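Local atomic coordinates of Lin1840 protein (Listeria innocua serovar 6a, PDB entry 4ZOC), a protein that probably releases beta-D-glucose from the non-reducing ends of beta-glucosides and is involved in beta-1,2-glucan metabolism. Residues Asn249-Asn253 with Arg254-Arg258; Gly243-Ala246 with Thr247-Lys250; Leu320-Asn323 with Leu324-Ala328. The protein carries 2 engineered substitutions. All coordinates share one frame; numbering follows the deposited sequence.

Interaction 1: residues Asn249-Asn253 with Arg254-Arg258; sequences NKWLN and RDVLR
Two first torsions bring Trp251 and Val256 together: chi1 of 167° swings the indole to the side remote from the Trp251 N, and Val256 holds CG2 beside its own N, opposite the carbonyl carbon. Both lie in the first turns of helix 250-260, which joins the sixth and seventh strands of the TIM barrel. Val256 CG2 sits over one face of the indole, 3.7 Å from the centroid of the Trp251 six-membered ring and 24° off its normal, a CH-pi contact displaced toward the rim.

The five-residue spacing matches a wide, pi-type backbone. Val256 N reaches Trp251 O at 3.0 Å, and Leu257 N reaches Leu252 O at the same 3.0 Å. Asp255 stands elsewhere round the indole, its OD2 3.6 Å from Trp251 CD1 and its carboxylate turned 79° from the ring plane.

Asn249 is the N-cap: its OD1 takes the N-H of Leu252 at 2.9 Å from above the amide plane. At the far end Arg258, whose guanidinium is gripped by Asp299 and the carbonyls of Gly265 and Gly297, turns NE onto a water at 2.8 Å, and that water donates weakly to Asn253 O at 2.9 Å.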
loop_
_atom_site.group_PDB
_atom_site.type_symbol
_atom_site.label_atom_id
_atom_site.label_comp_id
_atom_site.label_asym_id
_atom_site.label_seq_id
_atom_site.Cartn_x
_atom_site.Cartn_y
_atom_site.Cartn_z
ATOM N N ASN A 249 -0.973 12.584 19.232
ATOM C CA ASN A 249 -0.282 13.351 18.201
ATOM C C ASN A 249 -0.623 14.831 18.329
ATOM O O ASN A 249 -1.690 15.237 17.994
ATOM C CB ASN A 249 -0.601 12.786 16.861
ATOM C CG ASN A 249 0.211 13.402 15.761
ATOM O OD1 ASN A 249 0.494 14.571 15.781
ATOM N ND2 ASN A 249 0.569 12.577 14.763
ATOM N N LYS A 250 0.301 15.620 18.905
ATOM C CA LYS A 250 0.008 16.997 19.243
ATOM C C LYS A 250 -0.210 17.802 18.042
ATOM O O LYS A 250 -1.090 18.674 17.988
ATOM C CB LYS A 250 1.153 17.685 20.063
ATOM C CG LYS A 250 1.536 17.009 21.296
ATOM C CD LYS A 250 2.541 17.851 22.119
ATOM C CE LYS A 250 3.713 17.009 22.589
ATOM N NZ LYS A 250 3.336 16.032 23.674
ATOM N N TRP A 251 0.654 17.610 17.049
ATOM C CA TRP A 251 0.529 18.340 15.813
ATOM C C TRP A 251 -0.866 18.081 15.216
ATOM O O TRP A 251 -1.619 18.980 14.890
ATOM C CB TRP A 251 1.616 17.926 14.803
ATOM C CG TRP A 251 1.285 18.445 13.421
ATOM C CD1 TRP A 251 1.525 19.665 12.946
ATOM C CD2 TRP A 251 0.717 17.696 12.351
ATOM N NE1 TRP A 251 1.087 19.763 11.655
ATOM C CE2 TRP A 251 0.578 18.557 11.273
ATOM C CE3 TRP A 251 0.282 16.374 12.223
ATOM C CZ2 TRP A 251 0.035 18.156 10.045
ATOM C CZ3 TRP A 251 -0.265 15.981 11.043
ATOM C CH2 TRP A 251 -0.350 16.863 9.935
ATOM N N LEU A 252 -1.235 16.825 15.141
ATOM C CA LEU A 252 -2.541 16.500 14.575
ATOM C C LEU A 252 -3.730 17.085 15.340
ATOM O O LEU A 252 -4.617 17.627 14.763
ATOM C CB LEU A 252 -2.688 14.973 14.470
ATOM C CG LEU A 252 -4.029 14.457 13.909
ATOM C CD1 LEU A 252 -4.133 14.735 12.389
ATOM C CD2 LEU A 252 -4.052 12.963 14.205
ATOM N N ASN A 253 -3.761 16.886 16.657
ATOM C CA ASN A 253 -4.932 17.261 17.431
ATOM C C ASN A 253 -4.960 18.737 17.936
ATOM O O ASN A 253 -6.041 19.358 18.053
ATOM C CB ASN A 253 -5.067 16.317 18.592
ATOM C CG ASN A 253 -5.206 14.869 18.152
ATOM O OD1 ASN A 253 -5.653 14.608 17.056
ATOM N ND2 ASN A 253 -4.853 13.934 19.026
ATOM N N ARG A 254 -3.790 19.255 18.313
ATOM C CA ARG A 254 -3.653 20.679 18.708
ATOM C C ARG A 254 -3.484 21.589 17.467
ATOM O O ARG A 254 -4.272 22.481 17.265
ATOM C CB ARG A 254 -2.492 20.899 19.691
ATOM C CG ARG A 254 -2.602 20.220 21.010
ATOM C CD ARG A 254 -3.614 20.916 21.880
ATOM N NE ARG A 254 -3.668 20.315 23.198
ATOM C CZ ARG A 254 -4.445 20.726 24.179
ATOM N NH1 ARG A 254 -5.328 21.692 23.932
ATOM N NH2 ARG A 254 -4.404 20.081 25.334
ATOM N N ASP A 255 -2.473 21.383 16.627
ATOM C CA ASP A 255 -2.255 22.295 15.483
ATOM C C ASP A 255 -3.315 22.197 14.398
ATOM O O ASP A 255 -3.848 23.195 13.957
ATOM C CB ASP A 255 -0.850 22.077 14.899
ATOM C CG ASP A 255 0.270 22.317 15.865
ATOM O OD1 ASP A 255 0.107 22.670 16.980
ATOM O OD2 ASP A 255 1.407 22.253 15.461
ATOM N N VAL A 256 -3.623 20.965 13.946
ATOM C CA VAL A 256 -4.556 20.756 12.826
ATOM C C VAL A 256 -6.016 20.829 13.287
ATOM O O VAL A 256 -6.796 21.647 12.783
ATOM C CB VAL A 256 -4.244 19.465 12.057
ATOM C CG1 VAL A 256 -5.229 19.266 10.903
ATOM C CG2 VAL A 256 -2.770 19.480 11.539
ATOM N N LEU A 257 -6.415 19.943 14.228
ATOM C CA LEU A 257 -7.845 19.890 14.602
ATOM C C LEU A 257 -8.303 21.106 15.357
ATOM O O LEU A 257 -9.217 21.793 14.948
ATOM C CB LEU A 257 -8.051 18.657 15.471
ATOM C CG LEU A 257 -9.445 18.445 16.074
ATOM C CD1 LEU A 257 -10.404 18.224 14.937
ATOM C CD2 LEU A 257 -9.434 17.257 17.040
ATOM N N ARG A 258 -7.614 21.468 16.411
ATOM C CA ARG A 258 -8.085 22.633 17.232
ATOM C C ARG A 258 -7.675 23.945 16.639
ATOM O O ARG A 258 -8.431 24.912 16.730
ATOM C CB ARG A 258 -7.706 22.537 18.718
ATOM C CG ARG A 258 -8.351 21.304 19.333
ATOM C CD ARG A 258 -8.313 21.429 20.824
ATOM N NE ARG A 258 -8.692 20.208 21.514
ATOM C CZ ARG A 258 -9.947 19.888 21.731
ATOM N NH1 ARG A 258 -10.872 20.717 21.351
ATOM N NH2 ARG A 258 -10.248 18.809 22.412
HETATM O O HOH W 1 -6.316 18.882 20.934
#

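Interaction 2: residues Gly243-Ala246 with Thr247-Lys250; sequences GIPA and TMNK
Thr247 follows Ala246 in a single 3-10 turn that carries the chain out of strand 244-245, and its OG1 is hydrogen-bonded to OG1 of Thr236, at the end of a barrel strand. The side chain of Thr247 is about 12 Å from a bound glucose, so the turn lies near the sugar without touching it.

Met248 closes the first of two overlapping beta turns, its N donating to Pro245 O at 3.0 Å. Its chi1 of 61° wedges CG between the backbone N and the carbonyl carbon, a crowded position that swings the chain back over the strand. There CG rests 4.2 Å from Ile244 CG2 and 4.3 Å from Pro245 CB, a small apolar patch.

Asn249 N completes the second turn, donating to Ala246 O at 3.1 Å; the same oxygen also accepts from Asn253 ND2. The amide of Asn249 folds back across Ile244, with ND2 3.7 Å from Ile244 CB and making a weak, 3.5 Å hydrogen bond to Ile244 O. Its OD1 looks the other way, to Leu252 N, so one side chain ties the end of the hairpin to the start of the helix.

Helix 250-260 begins at Lys250. Round the turn, Pro245 packs on Val240 of the partner strand 240-241, Thr247 on Ala273 and Val274 of helix 273-276, and Met248 on Phe292 of helix 286-295. Ile244 also packs on Ser652 of the second subunit, placing the hairpin of strands 240-241 and 244-245 at the dimer interface.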
loop_
_atom_site.group_PDB
_atom_site.type_symbol
_atom_site.label_atom_id
_atom_site.label_comp_id
_atom_site.label_asym_id
_atom_site.label_seq_id
_atom_site.Cartn_x
_atom_site.Cartn_y
_atom_site.Cartn_z
ATOM N N GLY A 243 3.987 8.165 12.102
ATOM C CA GLY A 243 4.759 7.553 13.168
ATOM C C GLY A 243 4.295 7.872 14.590
ATOM O O GLY A 243 4.789 7.243 15.496
ATOM N N ILE A 244 3.332 8.787 14.759
ATOM C CA ILE A 244 2.797 9.068 16.115
ATOM C C ILE A 244 1.365 8.682 16.215
ATOM O O ILE A 244 0.531 9.192 15.472
ATOM C CB ILE A 244 3.008 10.521 16.542
ATOM C CG1 ILE A 244 4.466 10.877 16.353
ATOM C CG2 ILE A 244 2.558 10.786 17.956
ATOM C CD1 ILE A 244 4.704 12.382 16.552
ATOM N N PRO A 245 1.057 7.781 17.191
ATOM C CA PRO A 245 -0.351 7.409 17.388
ATOM C C PRO A 245 -1.261 8.620 17.436
ATOM O O PRO A 245 -0.981 9.578 18.184
ATOM C CB PRO A 245 -0.310 6.673 18.722
ATOM C CG PRO A 245 1.013 6.061 18.719
ATOM C CD PRO A 245 1.915 7.147 18.194
ATOM N N ALA A 246 -2.366 8.604 16.677
ATOM C CA ALA A 246 -3.205 9.786 16.575
ATOM C C ALA A 246 -3.580 10.370 17.955
ATOM O O ALA A 246 -3.653 11.606 18.149
ATOM C CB ALA A 246 -4.471 9.462 15.772
ATOM N N THR A 247 -3.841 9.495 18.917
ATOM C CA THR A 247 -4.384 9.897 20.240
ATOM C C THR A 247 -3.426 10.824 20.975
ATOM O O THR A 247 -3.884 11.747 21.676
ATOM C CB THR A 247 -4.709 8.622 21.078
ATOM O OG1 THR A 247 -5.696 7.886 20.308
ATOM C CG2 THR A 247 -5.247 8.944 22.489
ATOM N N MET A 248 -2.130 10.606 20.787
ATOM C CA MET A 248 -1.128 11.523 21.415
ATOM C C MET A 248 -0.372 12.361 20.404
ATOM O O MET A 248 0.750 12.826 20.683
ATOM C CB MET A 248 -0.143 10.724 22.297
ATOM C CG MET A 248 0.706 9.675 21.604
ATOM S SD MET A 248 2.079 9.033 22.565
ATOM C CE MET A 248 3.314 10.320 22.262
ATOM N N ASN A 249 -0.973 12.584 19.232
ATOM C CA ASN A 249 -0.282 13.351 18.201
ATOM C C ASN A 249 -0.623 14.831 18.329
ATOM O O ASN A 249 -1.690 15.237 17.994
ATOM C CB ASN A 249 -0.601 12.786 16.861
ATOM C CG ASN A 249 0.211 13.402 15.761
ATOM O OD1 ASN A 249 0.494 14.571 15.781
ATOM N ND2 ASN A 249 0.569 12.577 14.763
ATOM N N LYS A 250 0.301 15.620 18.905
ATOM C CA LYS A 250 0.008 16.997 19.243
ATOM C C LYS A 250 -0.210 17.802 18.042
ATOM O O LYS A 250 -1.090 18.674 17.988
ATOM C CB LYS A 250 1.153 17.685 20.063
ATOM C CG LYS A 250 1.536 17.009 21.296
ATOM C CD LYS A 250 2.541 17.851 22.119
ATOM C CE LYS A 250 3.713 17.009 22.589
ATOM N NZ LYS A 250 3.336 16.032 23.674
#

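Interaction 3: residues Leu320-Asn323 with Leu324-Ala328; sequences LSEN and LLDEA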
loop_
_atom_site.group_PDB
_atom_site.type_symbol
_atom_site.label_atom_id
_atom_site.label_comp_id
_atom_site.label_asym_id
_atom_site.label_seq_id
_atom_site.Cartn_x
_atom_site.Cartn_y
_atom_site.Cartn_z
ATOM N N LEU A 320 2.588 18.378 34.203
ATOM C CA LEU A 320 1.426 18.737 33.374
ATOM C C LEU A 320 0.736 19.868 34.057
ATOM O O LEU A 320 0.489 19.785 35.247
ATOM C CB LEU A 320 0.471 17.549 33.368
ATOM C CG LEU A 320 -0.215 16.851 32.187
ATOM C CD1 LEU A 320 -1.608 16.425 32.607
ATOM C CD2 LEU A 320 -0.194 17.603 30.877
ATOM N N SER A 321 0.364 20.891 33.332
ATOM C CA SER A 321 -0.410 22.022 33.870
ATOM C C SER A 321 -1.818 21.613 34.181
ATOM O O SER A 321 -2.504 21.016 33.352
ATOM C CB SER A 321 -0.478 23.117 32.828
ATOM O OG SER A 321 -1.167 24.277 33.294
ATOM N N GLU A 322 -2.280 21.964 35.368
ATOM C CA GLU A 322 -3.698 21.882 35.684
ATOM C C GLU A 322 -4.580 22.641 34.674
ATOM O O GLU A 322 -5.754 22.329 34.519
ATOM C CB GLU A 322 -3.943 22.340 37.127
ATOM C CG GLU A 322 -5.282 21.858 37.682
ATOM C CD GLU A 322 -5.444 22.090 39.158
ATOM O OE1 GLU A 322 -4.469 22.488 39.810
ATOM O OE2 GLU A 322 -6.538 21.837 39.677
ATOM N N ASN A 323 -4.056 23.659 33.993
ATOM C CA ASN A 323 -4.883 24.411 33.061
ATOM C C ASN A 323 -5.336 23.538 31.905
ATOM O O ASN A 323 -6.398 23.750 31.362
ATOM C CB ASN A 323 -4.121 25.571 32.438
ATOM C CG ASN A 323 -3.716 26.592 33.467
ATOM O OD1 ASN A 323 -4.438 26.827 34.451
ATOM N ND2 ASN A 323 -2.533 27.136 33.307
ATOM N N LEU A 324 -4.515 22.602 31.467
ATOM C CA LEU A 324 -4.991 21.703 30.394
ATOM C C LEU A 324 -6.152 20.857 30.886
ATOM O O LEU A 324 -7.104 20.586 30.129
ATOM C CB LEU A 324 -3.876 20.773 29.916
ATOM C CG LEU A 324 -2.695 21.485 29.255
ATOM C CD1 LEU A 324 -1.648 20.463 28.864
ATOM C CD2 LEU A 324 -3.086 22.381 28.076
ATOM N N LEU A 325 -6.049 20.353 32.113
ATOM C CA LEU A 325 -7.199 19.645 32.695
ATOM C C LEU A 325 -8.452 20.498 32.781
ATOM O O LEU A 325 -9.539 20.029 32.400
ATOM C CB LEU A 325 -6.850 19.027 34.053
ATOM C CG LEU A 325 -7.987 18.374 34.810
ATOM C CD1 LEU A 325 -8.498 17.179 34.018
ATOM C CD2 LEU A 325 -7.453 17.949 36.204
ATOM N N ASP A 326 -8.313 21.752 33.237
ATOM C CA ASP A 326 -9.464 22.656 33.278
ATOM C C ASP A 326 -10.105 22.890 31.906
ATOM O O ASP A 326 -11.339 23.122 31.749
ATOM C CB ASP A 326 -9.075 24.001 33.882
ATOM C CG ASP A 326 -8.706 23.896 35.330
ATOM O OD1 ASP A 326 -8.834 22.814 35.953
ATOM O OD2 ASP A 326 -8.177 24.886 35.853
ATOM N N GLU A 327 -9.270 22.897 30.896
ATOM C CA GLU A 327 -9.775 23.105 29.527
ATOM C C GLU A 327 -10.601 21.897 29.093
ATOM O O GLU A 327 -11.666 22.075 28.521
ATOM C CB GLU A 327 -8.623 23.430 28.528
ATOM C CG GLU A 327 -8.076 24.858 28.745
ATOM C CD GLU A 327 -6.670 25.117 28.229
ATOM O OE1 GLU A 327 -6.188 24.378 27.340
ATOM O OE2 GLU A 327 -6.064 26.118 28.710
ATOM N N ALA A 328 -10.118 20.708 29.380
ATOM C CA ALA A 328 -10.834 19.505 29.029
ATOM C C ALA A 328 -12.168 19.428 29.811
ATOM O O ALA A 328 -13.227 19.149 29.245
ATOM C CB ALA A 328 -9.989 18.262 29.327
HETATM O O HOH W 2 -7.651 27.054 34.327
#
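Ser321 and Leu324 lie at the N-terminus of helix 322-338, a late helix of the TIM-barrel domain, where the serine forms the N-cap. The hydroxyl OG is anti to the backbone N of Ser321 (chi1 -178°), which lets it curl over the helix start and accept from Asn323 N at 3.0 Å, the bond of an ST turn. The carbonyl of the same serine takes the next N-H: Leu324 N donates to Ser321 O at 3.2 Å. From there the ordinary alpha-helical bonds take over, Asp326 N to Glu322 O at 2.9 Å and Glu327 N to Asn323 O at 3.0 Å.

The apolar contact joins the residue before the cap to the helix. Leu320 CD2 touches Leu324 CD1 at 3.8 Å, the two side chains crossing at about a right angle. Both also pack on Met294 of helix 286-295, while Leu320 reaches Leu311 and Leu314 of helix 306-316.

Charge gathers on another side of the turn. Glu322 OE2 and Asp326 OD1 come within 4.5 Å of each other, with their carboxylate planes strongly inclined. Both oxygens form salt bridges with NZ of Lys18, in helix 15-21, so the lysine probably offsets their mutual repulsion and ties the two helices together.

A water bridges Asn323 and Asp326, donating to Asn323 OD1 at 3.2 Å and to Asp326 OD2 at 2.7 Å.

Overall arrangement
Along the chain interaction 2 comes first, then interaction 1, then interaction 3, all within the N-terminal glycoside hydrolase family 3 domain. Interactions 1 and 2 share Asn249 and Lys250, with centres about 9 Å apart: the 3-10 turn ending the small hairpin runs straight into helix 250-260. Interaction 3 lies about 16 Å from interaction 1 and 19 Å from interaction 2, centre to centre, and touches only the former, through Arg254 NH2 and Leu324 CD2 at 3.8 Å. All three meet helix 286-295, which receives Met248 and Thr247, Lys250 and Arg254, and Leu320 and Leu324. Helix 286-295 thus lies against both the hairpin-turn-helix unit of interactions 1 and 2 and the start of helix 322-338.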